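UspA1 (PDB 3NTN) is a trimeric autotransporter adhesin of the Moraxella catarrhalis outer membrane, whose reported binding partners include fibronectin and the receptor CEACAM1. Local coordinates at residues G14-T25 / G29-T40; G51-I59 / N67-N75. One frame throughout, in Å; residues are numbered along the deposited sequence.

Contact 1: G14-T25 / G29-T40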
loop_
_atom_site.group_PDB
_atom_site.type_symbol
_atom_site.label_atom_id
_atom_site.label_comp_id
_atom_site.label_asym_id
_atom_site.label_seq_id
_atom_site.Cartn_x
_atom_site.Cartn_y
_atom_site.Cartn_z
ATOM N N GLY B 14 3.862 11.253 -36.864
ATOM C CA GLY B 14 3.402 9.855 -36.985
ATOM C C GLY B 14 2.323 9.613 -38.041
ATOM O O GLY B 14 2.054 10.458 -38.911
ATOM N N GLY B 15 1.685 8.443 -37.980
ATOM C CA GLY B 15 0.627 8.123 -38.929
ATOM C C GLY B 15 -0.703 7.891 -38.247
ATOM O O GLY B 15 -0.725 7.449 -37.098
ATOM N N TYR B 16 -1.788 8.206 -38.975
ATOM C CA TYR B 16 -3.189 7.905 -38.619
ATOM C C TYR B 16 -3.569 8.356 -37.230
ATOM O O TYR B 16 -4.360 7.679 -36.566
ATOM C CB TYR B 16 -3.550 6.412 -38.819
ATOM C CG TYR B 16 -3.440 5.977 -40.252
ATOM C CD1 TYR B 16 -4.552 6.005 -41.117
ATOM C CD2 TYR B 16 -2.212 5.600 -40.777
ATOM C CE1 TYR B 16 -4.421 5.640 -42.460
ATOM C CE2 TYR B 16 -2.079 5.240 -42.109
ATOM C CZ TYR B 16 -3.172 5.256 -42.941
ATOM O OH TYR B 16 -2.972 4.864 -44.251
ATOM N N ASN B 17 -2.986 9.487 -36.802
ATOM C CA ASN B 17 -3.252 10.110 -35.511
ATOM C C ASN B 17 -4.342 11.148 -35.637
ATOM O O ASN B 17 -4.449 11.795 -36.641
ATOM C CB ASN B 17 -1.980 10.744 -34.936
ATOM C CG ASN B 17 -0.960 9.711 -34.554
ATOM O OD1 ASN B 17 -1.297 8.661 -34.005
ATOM N ND2 ASN B 17 0.296 9.990 -34.848
ATOM N N GLN B 18 -5.168 11.303 -34.616
ATOM C CA GLN B 18 -6.284 12.209 -34.720
ATOM C C GLN B 18 -6.388 12.979 -33.427
ATOM O O GLN B 18 -6.434 12.388 -32.376
ATOM C CB GLN B 18 -7.591 11.429 -34.994
ATOM C CG GLN B 18 -7.802 11.008 -36.466
ATOM C CD GLN B 18 -8.835 9.869 -36.629
ATOM O OE1 GLN B 18 -9.852 10.010 -37.335
ATOM N NE2 GLN B 18 -8.566 8.732 -35.972
ATOM N N ALA B 19 -6.420 14.303 -33.490
ATOM C CA ALA B 19 -6.653 15.108 -32.298
ATOM C C ALA B 19 -7.999 15.797 -32.523
ATOM O O ALA B 19 -8.061 16.958 -32.884
ATOM C CB ALA B 19 -5.551 16.089 -32.109
ATOM N N LYS B 20 -9.081 15.051 -32.354
ATOM C CA LYS B 20 -10.436 15.556 -32.643
ATOM C C LYS B 20 -11.013 16.436 -31.522
ATOM O O LYS B 20 -11.944 17.186 -31.764
ATOM C CB LYS B 20 -11.397 14.399 -32.929
ATOM C CG LYS B 20 -10.980 13.525 -34.107
ATOM C CD LYS B 20 -11.705 12.189 -34.109
ATOM C CE LYS B 20 -12.157 11.815 -35.522
ATOM N NZ LYS B 20 -12.875 10.502 -35.570
ATOM N N GLY B 21 -10.498 16.315 -30.299
ATOM C CA GLY B 21 -11.059 17.075 -29.163
ATOM C C GLY B 21 -10.510 18.481 -29.172
ATOM O O GLY B 21 -9.348 18.686 -29.561
ATOM N N ARG B 22 -11.338 19.464 -28.794
ATOM C CA ARG B 22 -10.839 20.817 -28.509
ATOM C C ARG B 22 -9.647 20.784 -27.536
ATOM O O ARG B 22 -9.718 20.096 -26.523
ATOM C CB ARG B 22 -11.967 21.656 -27.911
ATOM C CG ARG B 22 -11.739 23.155 -27.999
ATOM C CD ARG B 22 -13.043 23.995 -27.866
ATOM N NE ARG B 22 -13.960 23.561 -26.789
ATOM C CZ ARG B 22 -13.753 23.747 -25.490
ATOM N NH1 ARG B 22 -12.649 24.370 -25.067
ATOM N NH2 ARG B 22 -14.646 23.304 -24.610
ATOM N N ASN B 23 -8.585 21.551 -27.831
ATOM C CA ASN B 23 -7.297 21.553 -27.088
ATOM C C ASN B 23 -6.630 20.175 -26.938
ATOM O O ASN B 23 -5.756 19.994 -26.051
ATOM C CB ASN B 23 -7.433 22.104 -25.652
ATOM C CG ASN B 23 -8.192 23.411 -25.558
ATOM O OD1 ASN B 23 -7.939 24.376 -26.299
ATOM N ND2 ASN B 23 -9.116 23.468 -24.602
ATOM N N SER B 24 -7.060 19.182 -27.718
ATOM C CA SER B 24 -6.455 17.853 -27.592
ATOM C C SER B 24 -5.067 17.808 -28.289
ATOM O O SER B 24 -4.789 18.595 -29.199
ATOM C CB SER B 24 -7.362 16.775 -28.153
ATOM O OG SER B 24 -7.513 16.981 -29.553
ATOM N N THR B 25 -4.239 16.862 -27.856
ATOM C CA THR B 25 -2.887 16.694 -28.330
ATOM C C THR B 25 -2.589 15.204 -28.556
ATOM O O THR B 25 -2.797 14.379 -27.669
ATOM C CB THR B 25 -1.897 17.227 -27.255
ATOM O OG1 THR B 25 -2.207 18.594 -26.937
ATOM C CG2 THR B 25 -0.436 17.137 -27.734
ATOM N N GLY B 29 3.374 8.847 -32.674
ATOM C CA GLY B 29 2.991 7.459 -32.734
ATOM C C GLY B 29 2.051 7.097 -33.873
ATOM O O GLY B 29 1.904 7.800 -34.871
ATOM N N TYR B 30 1.390 5.978 -33.715
ATOM C CA TYR B 30 0.613 5.446 -34.812
ATOM C C TYR B 30 -0.785 5.062 -34.351
ATOM O O TYR B 30 -0.936 4.368 -33.344
ATOM C CB TYR B 30 1.322 4.223 -35.378
ATOM C CG TYR B 30 0.528 3.504 -36.446
ATOM C CD1 TYR B 30 0.251 4.119 -37.682
ATOM C CD2 TYR B 30 0.083 2.201 -36.243
ATOM C CE1 TYR B 30 -0.456 3.443 -38.655
ATOM C CE2 TYR B 30 -0.588 1.512 -37.217
ATOM C CZ TYR B 30 -0.875 2.134 -38.421
ATOM O OH TYR B 30 -1.591 1.443 -39.393
ATOM N N ASN B 31 -1.795 5.505 -35.081
ATOM C CA ASN B 31 -3.159 5.157 -34.748
ATOM C C ASN B 31 -3.621 5.600 -33.333
ATOM O O ASN B 31 -4.315 4.861 -32.597
ATOM C CB ASN B 31 -3.371 3.648 -34.944
ATOM C CG ASN B 31 -4.795 3.308 -35.275
ATOM O OD1 ASN B 31 -5.519 4.118 -35.857
ATOM N ND2 ASN B 31 -5.207 2.093 -34.933
ATOM N N ASN B 32 -3.237 6.814 -32.969
ATOM C CA ASN B 32 -3.690 7.406 -31.737
ATOM C C ASN B 32 -4.876 8.376 -31.951
ATOM O O ASN B 32 -4.836 9.242 -32.789
ATOM C CB ASN B 32 -2.498 8.053 -31.027
ATOM C CG ASN B 32 -1.412 7.019 -30.608
ATOM O OD1 ASN B 32 -1.730 5.970 -30.046
ATOM N ND2 ASN B 32 -0.135 7.335 -30.863
ATOM N N GLU B 33 -5.936 8.219 -31.176
ATOM C CA GLU B 33 -7.123 9.048 -31.292
ATOM C C GLU B 33 -7.422 9.787 -29.984
ATOM O O GLU B 33 -7.858 9.154 -28.990
ATOM C CB GLU B 33 -8.292 8.122 -31.563
ATOM C CG GLU B 33 -9.263 8.625 -32.568
ATOM C CD GLU B 33 -10.397 7.622 -32.800
ATOM O OE1 GLU B 33 -11.582 8.059 -32.819
ATOM O OE2 GLU B 33 -10.104 6.400 -32.955
ATOM N N ALA B 34 -7.243 11.103 -29.969
ATOM C CA ALA B 34 -7.596 11.891 -28.767
ATOM C C ALA B 34 -8.870 12.691 -28.966
ATOM O O ALA B 34 -8.905 13.677 -29.674
ATOM C CB ALA B 34 -6.420 12.798 -28.276
ATOM N N THR B 35 -9.925 12.257 -28.316
ATOM C CA THR B 35 -11.245 12.762 -28.628
ATOM C C THR B 35 -11.827 13.723 -27.596
ATOM O O THR B 35 -12.703 14.536 -27.925
ATOM C CB THR B 35 -12.144 11.571 -28.900
ATOM O OG1 THR B 35 -12.172 11.369 -30.320
ATOM C CG2 THR B 35 -13.523 11.773 -28.327
ATOM N N GLY B 36 -11.312 13.675 -26.372
ATOM C CA GLY B 36 -11.858 14.509 -25.324
ATOM C C GLY B 36 -11.307 15.919 -25.333
ATOM O O GLY B 36 -10.195 16.181 -25.792
ATOM N N THR B 37 -12.091 16.842 -24.809
ATOM C CA THR B 37 -11.604 18.178 -24.578
ATOM C C THR B 37 -10.353 18.138 -23.671
ATOM O O THR B 37 -10.344 17.463 -22.642
ATOM C CB THR B 37 -12.737 19.027 -24.013
ATOM O OG1 THR B 37 -13.821 19.027 -24.958
ATOM C CG2 THR B 37 -12.293 20.470 -23.745
ATOM N N ASP B 38 -9.268 18.790 -24.082
ATOM C CA ASP B 38 -8.047 18.793 -23.268
ATOM C C ASP B 38 -7.417 17.394 -23.109
ATOM O O ASP B 38 -6.683 17.140 -22.107
ATOM C CB ASP B 38 -8.314 19.373 -21.846
ATOM C CG ASP B 38 -8.993 20.737 -21.869
ATOM O OD1 ASP B 38 -8.743 21.488 -22.811
ATOM O OD2 ASP B 38 -9.764 21.066 -20.928
ATOM N N SER B 39 -7.725 16.457 -24.012
ATOM C CA SER B 39 -7.140 15.107 -23.894
ATOM C C SER B 39 -5.688 15.086 -24.455
ATOM O O SER B 39 -5.246 15.992 -25.190
ATOM C CB SER B 39 -8.020 14.033 -24.523
ATOM O OG SER B 39 -8.201 14.308 -25.893
ATOM N N THR B 40 -4.936 14.078 -24.058
ATOM C CA THR B 40 -3.531 14.038 -24.440
ATOM C C THR B 40 -3.069 12.606 -24.684
ATOM O O THR B 40 -3.255 11.725 -23.853
ATOM C CB THR B 40 -2.622 14.658 -23.333
ATOM O OG1 THR B 40 -2.955 16.018 -23.125
ATOM C CG2 THR B 40 -1.166 14.582 -23.707
HETATM O O HOH W 1 -13.905 18.835 -27.609
HETATM O O HOH W 2 -4.052 18.388 -25.013
#
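G14, lacking a side chain, can bring its CA close to G29 O where two successive coils begin to pair, and G15 O then receives N31 N. The side chains of Y16 and Y30 run side by side, their ring planes steeply inclined (86°), with CD2 of Y16 3.5 Å from CE1 of Y30. N17 then grips the next coil with both ends of its amide. With CG beside the backbone N (chi1 -68°), its ND2 reaches G29 O at 2.7 Å from above the carbonyl plane, and its OD1 accepts N32 N at 2.9 Å in the plane of the side-chain carbonyl. The amide of N32 lies almost parallel to it and repeats the task one coil on, giving ND2 to G28 O and G44 O. Asparagine suits this ladder because it carries donor and acceptor on one short arm.

Q18 exchanges backbone bonds with N32 and A34, and its NE2 packs against CG of E33; K20 makes a long ion pair with E33. On the other face A19 and A34 are small enough to sit against V11 and V26. G21 N meets A34 O on a lone pair, 3.1 Å away, and opens a type II turn in which S24 OG returns to G21 O; S39 does the same to G36 O. CG2 of T37 lies over one face of the R22 guanidinium, 3.8 Å from its NH2. N23 and D38 both adopt positive phi, and their flat ends are nearly coplanar, N23 ND2 bonding D38 OD1 at 2.7 Å; D38 OD2 turns to R45 of the second subunit. At T25, N binds S39 O. Such side-chain ladders on stacked parallel coils are characteristic of the left-handed beta-roll of YadA-like adhesin heads.

Contact 2: G51-I59 / N67-N75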
loop_
_atom_site.group_PDB
_atom_site.type_symbol
_atom_site.label_atom_id
_atom_site.label_comp_id
_atom_site.label_asym_id
_atom_site.label_seq_id
_atom_site.Cartn_x
_atom_site.Cartn_y
_atom_site.Cartn_z
ATOM N N GLY B 51 -11.793 10.865 -22.669
ATOM C CA GLY B 51 -12.230 11.688 -21.564
ATOM C C GLY B 51 -11.727 13.118 -21.530
ATOM O O GLY B 51 -10.592 13.405 -22.003
ATOM N N LYS B 52 -12.524 14.020 -20.933
ATOM C CA LYS B 52 -11.972 15.365 -20.639
ATOM C C LYS B 52 -10.700 15.292 -19.752
ATOM O O LYS B 52 -10.724 14.641 -18.722
ATOM C CB LYS B 52 -13.003 16.370 -20.085
ATOM C CG LYS B 52 -14.395 16.202 -20.638
ATOM C CD LYS B 52 -15.217 17.477 -20.498
ATOM C CE LYS B 52 -16.721 17.224 -20.519
ATOM N NZ LYS B 52 -17.123 15.886 -21.076
ATOM N N GLY B 53 -9.596 15.903 -20.214
ATOM C CA GLY B 53 -8.390 16.087 -19.436
ATOM C C GLY B 53 -7.635 14.782 -19.215
ATOM O O GLY B 53 -6.808 14.669 -18.290
ATOM N N SER B 54 -7.907 13.811 -20.076
ATOM C CA SER B 54 -7.335 12.510 -19.972
ATOM C C SER B 54 -5.911 12.404 -20.564
ATOM O O SER B 54 -5.409 13.285 -21.249
ATOM C CB SER B 54 -8.258 11.466 -20.631
ATOM O OG SER B 54 -8.370 11.704 -22.031
ATOM N N PHE B 55 -5.244 11.316 -20.257
ATOM C CA PHE B 55 -3.890 11.165 -20.645
ATOM C C PHE B 55 -3.620 9.685 -20.850
ATOM O O PHE B 55 -3.930 8.886 -19.989
ATOM C CB PHE B 55 -2.952 11.747 -19.582
ATOM C CG PHE B 55 -1.502 11.527 -19.896
ATOM C CD1 PHE B 55 -0.816 12.384 -20.745
ATOM C CD2 PHE B 55 -0.832 10.405 -19.383
ATOM C CE1 PHE B 55 0.603 12.152 -21.083
ATOM C CE2 PHE B 55 0.543 10.157 -19.691
ATOM C CZ PHE B 55 1.260 11.043 -20.549
ATOM N N ALA B 56 -3.083 9.320 -22.013
ATOM C CA ALA B 56 -2.672 7.932 -22.291
ATOM C C ALA B 56 -1.299 7.975 -22.919
ATOM O O ALA B 56 -0.962 8.922 -23.608
ATOM C CB ALA B 56 -3.688 7.234 -23.262
ATOM N N ALA B 57 -0.465 6.967 -22.639
ATOM C CA ALA B 57 0.757 6.726 -23.443
ATOM C C ALA B 57 1.071 5.224 -23.444
ATOM O O ALA B 57 0.791 4.552 -22.476
ATOM C CB ALA B 57 1.899 7.522 -22.867
ATOM N N GLY B 58 1.673 4.712 -24.502
ATOM C CA GLY B 58 2.109 3.332 -24.558
ATOM C C GLY B 58 1.330 2.625 -25.654
ATOM O O GLY B 58 1.052 3.209 -26.706
ATOM N N ILE B 59 0.942 1.365 -25.411
ATOM C CA ILE B 59 0.275 0.631 -26.422
ATOM C C ILE B 59 -1.133 0.232 -25.971
ATOM O O ILE B 59 -1.325 -0.392 -24.896
ATOM C CB ILE B 59 1.074 -0.611 -26.821
ATOM C CG1 ILE B 59 2.382 -0.218 -27.476
ATOM C CG2 ILE B 59 0.242 -1.528 -27.751
ATOM C CD1 ILE B 59 3.332 -1.417 -27.669
ATOM N N ASN B 67 -10.631 12.815 -16.722
ATOM C CA ASN B 67 -9.380 12.806 -15.905
ATOM C C ASN B 67 -8.672 11.449 -15.792
ATOM O O ASN B 67 -7.745 11.292 -15.011
ATOM C CB ASN B 67 -9.570 13.446 -14.515
ATOM C CG ASN B 67 -10.419 14.704 -14.568
ATOM O OD1 ASN B 67 -10.176 15.618 -15.386
ATOM N ND2 ASN B 67 -11.429 14.768 -13.699
ATOM N N ALA B 68 -9.078 10.497 -16.623
ATOM C CA ALA B 68 -8.439 9.178 -16.699
ATOM C C ALA B 68 -6.968 9.308 -17.000
ATOM O O ALA B 68 -6.567 10.125 -17.800
ATOM C CB ALA B 68 -9.152 8.270 -17.777
ATOM N N VAL B 69 -6.165 8.469 -16.349
ATOM C CA VAL B 69 -4.739 8.348 -16.639
ATOM C C VAL B 69 -4.551 6.873 -16.937
ATOM O O VAL B 69 -4.917 6.004 -16.115
ATOM C CB VAL B 69 -3.852 8.796 -15.432
ATOM C CG1 VAL B 69 -2.361 8.451 -15.664
ATOM C CG2 VAL B 69 -4.034 10.252 -15.161
ATOM N N ALA B 70 -4.025 6.567 -18.125
ATOM C CA ALA B 70 -3.848 5.173 -18.535
ATOM C C ALA B 70 -2.459 5.104 -19.181
ATOM O O ALA B 70 -2.223 5.631 -20.285
ATOM C CB ALA B 70 -4.932 4.767 -19.517
ATOM N N LEU B 71 -1.528 4.477 -18.494
ATOM C CA LEU B 71 -0.144 4.627 -18.890
ATOM C C LEU B 71 0.496 3.250 -18.888
ATOM O O LEU B 71 0.589 2.631 -17.840
ATOM C CB LEU B 71 0.528 5.611 -17.918
ATOM C CG LEU B 71 2.025 5.936 -17.894
ATOM C CD1 LEU B 71 2.573 6.300 -19.267
ATOM C CD2 LEU B 71 2.302 7.077 -16.866
ATOM N N GLY B 72 0.876 2.754 -20.071
ATOM C CA GLY B 72 1.586 1.483 -20.203
ATOM C C GLY B 72 0.999 0.693 -21.352
ATOM O O GLY B 72 0.752 1.244 -22.419
ATOM N N ASN B 73 0.720 -0.588 -21.126
ATOM C CA ASN B 73 0.112 -1.434 -22.131
ATOM C C ASN B 73 -1.286 -1.958 -21.738
ATOM O O ASN B 73 -1.441 -2.679 -20.743
ATOM C CB ASN B 73 1.018 -2.605 -22.418
ATOM C CG ASN B 73 0.613 -3.367 -23.730
ATOM O OD1 ASN B 73 -0.553 -3.700 -23.943
ATOM N ND2 ASN B 73 1.582 -3.599 -24.601
ATOM N N LYS B 74 -2.303 -1.650 -22.548
ATOM C CA LYS B 74 -3.622 -2.238 -22.321
ATOM C C LYS B 74 -4.226 -1.833 -20.956
ATOM O O LYS B 74 -4.773 -2.663 -20.259
ATOM C CB LYS B 74 -3.604 -3.779 -22.426
ATOM C CG LYS B 74 -4.188 -4.399 -23.707
ATOM C CD LYS B 74 -3.434 -5.729 -24.048
ATOM C CE LYS B 74 -3.424 -6.067 -25.553
ATOM N NZ LYS B 74 -2.276 -5.436 -26.346
ATOM N N ASN B 75 -4.120 -0.557 -20.610
ATOM C CA ASN B 75 -4.912 0.013 -19.525
ATOM C C ASN B 75 -6.196 0.635 -20.083
ATOM O O ASN B 75 -6.119 1.574 -20.873
ATOM C CB ASN B 75 -4.102 1.016 -18.770
ATOM C CG ASN B 75 -2.855 0.398 -18.175
ATOM O OD1 ASN B 75 -2.936 -0.291 -17.156
ATOM N ND2 ASN B 75 -1.696 0.616 -18.814
HETATM O O HOH W 3 -7.452 16.251 -16.145
HETATM O O HOH W 4 -5.275 13.131 -16.791
#
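G72 O is held by two donors, I59 N at 3.0 Å across the contact and ND2 of N61 from the loop just beyond I59. The two coils belong to the YadA-like parallel beta-roll, and strands 55-57 and 69-71 run side by side with their axes only 5° apart, joined by the alternating bonds of a parallel sheet.

Side chains on the two faces differ sharply. A56 and A70 point to the inside of the roll, where A63 packs on both, methyl groups suiting the close approach of strand 62-63. F55, A57, V69 and L71 point the other way, toward the trimer axis. L71, its CG anti to the backbone N (chi1 173°), lays CD1 3.9 Å from CB of A57 and near the plane of the F55 ring, at its edge, 4.4 Å from CE2. Phenylalanine and leucine suit this surface because F55 and L71 of the neighbouring subunits complete the apolar core there.

Beyond the strands the chain turns a corner at G58 and G72, whose backbone angles leave no room for a CB. I59 then crosses N73: its CB lies 3.8 Å from ND2 of N73, which donates a hydrogen to OD1 of N67 in the third subunit. By the same bond from the other neighbour, OD1 of N67 here accepts ND2 of N73 of the second subunit, so asparagine at both places stitches the trimer together, while N67 ND2 binds N81. At the opposite end of the pairing, the nearly straight bond from N67 N to K52 O measures 2.7 Å (168° at the hydrogen).

How the contacts relate
From the N terminus, contact 1 closes one coil of the roll as 29-40 comes to lie against 14-25; contact 2 closes another, after the chain has passed through strands 40-42 and 48-49. The two loops follow in series, neither nesting nor crossing. Contact 1 runs through the three-stranded sheet and reaches the long one at T25 and T40; contact 2 is centred on that long sheet, at strands 55-57 and 69-71. The segments 29-40 and 51-59 are themselves neighbours, with probable backbone bonds from G53 to T37 and from A56 to T40, and S39 packing on S54. Four coils are thus stacked in sequence order, and both contacts also touch the second subunit.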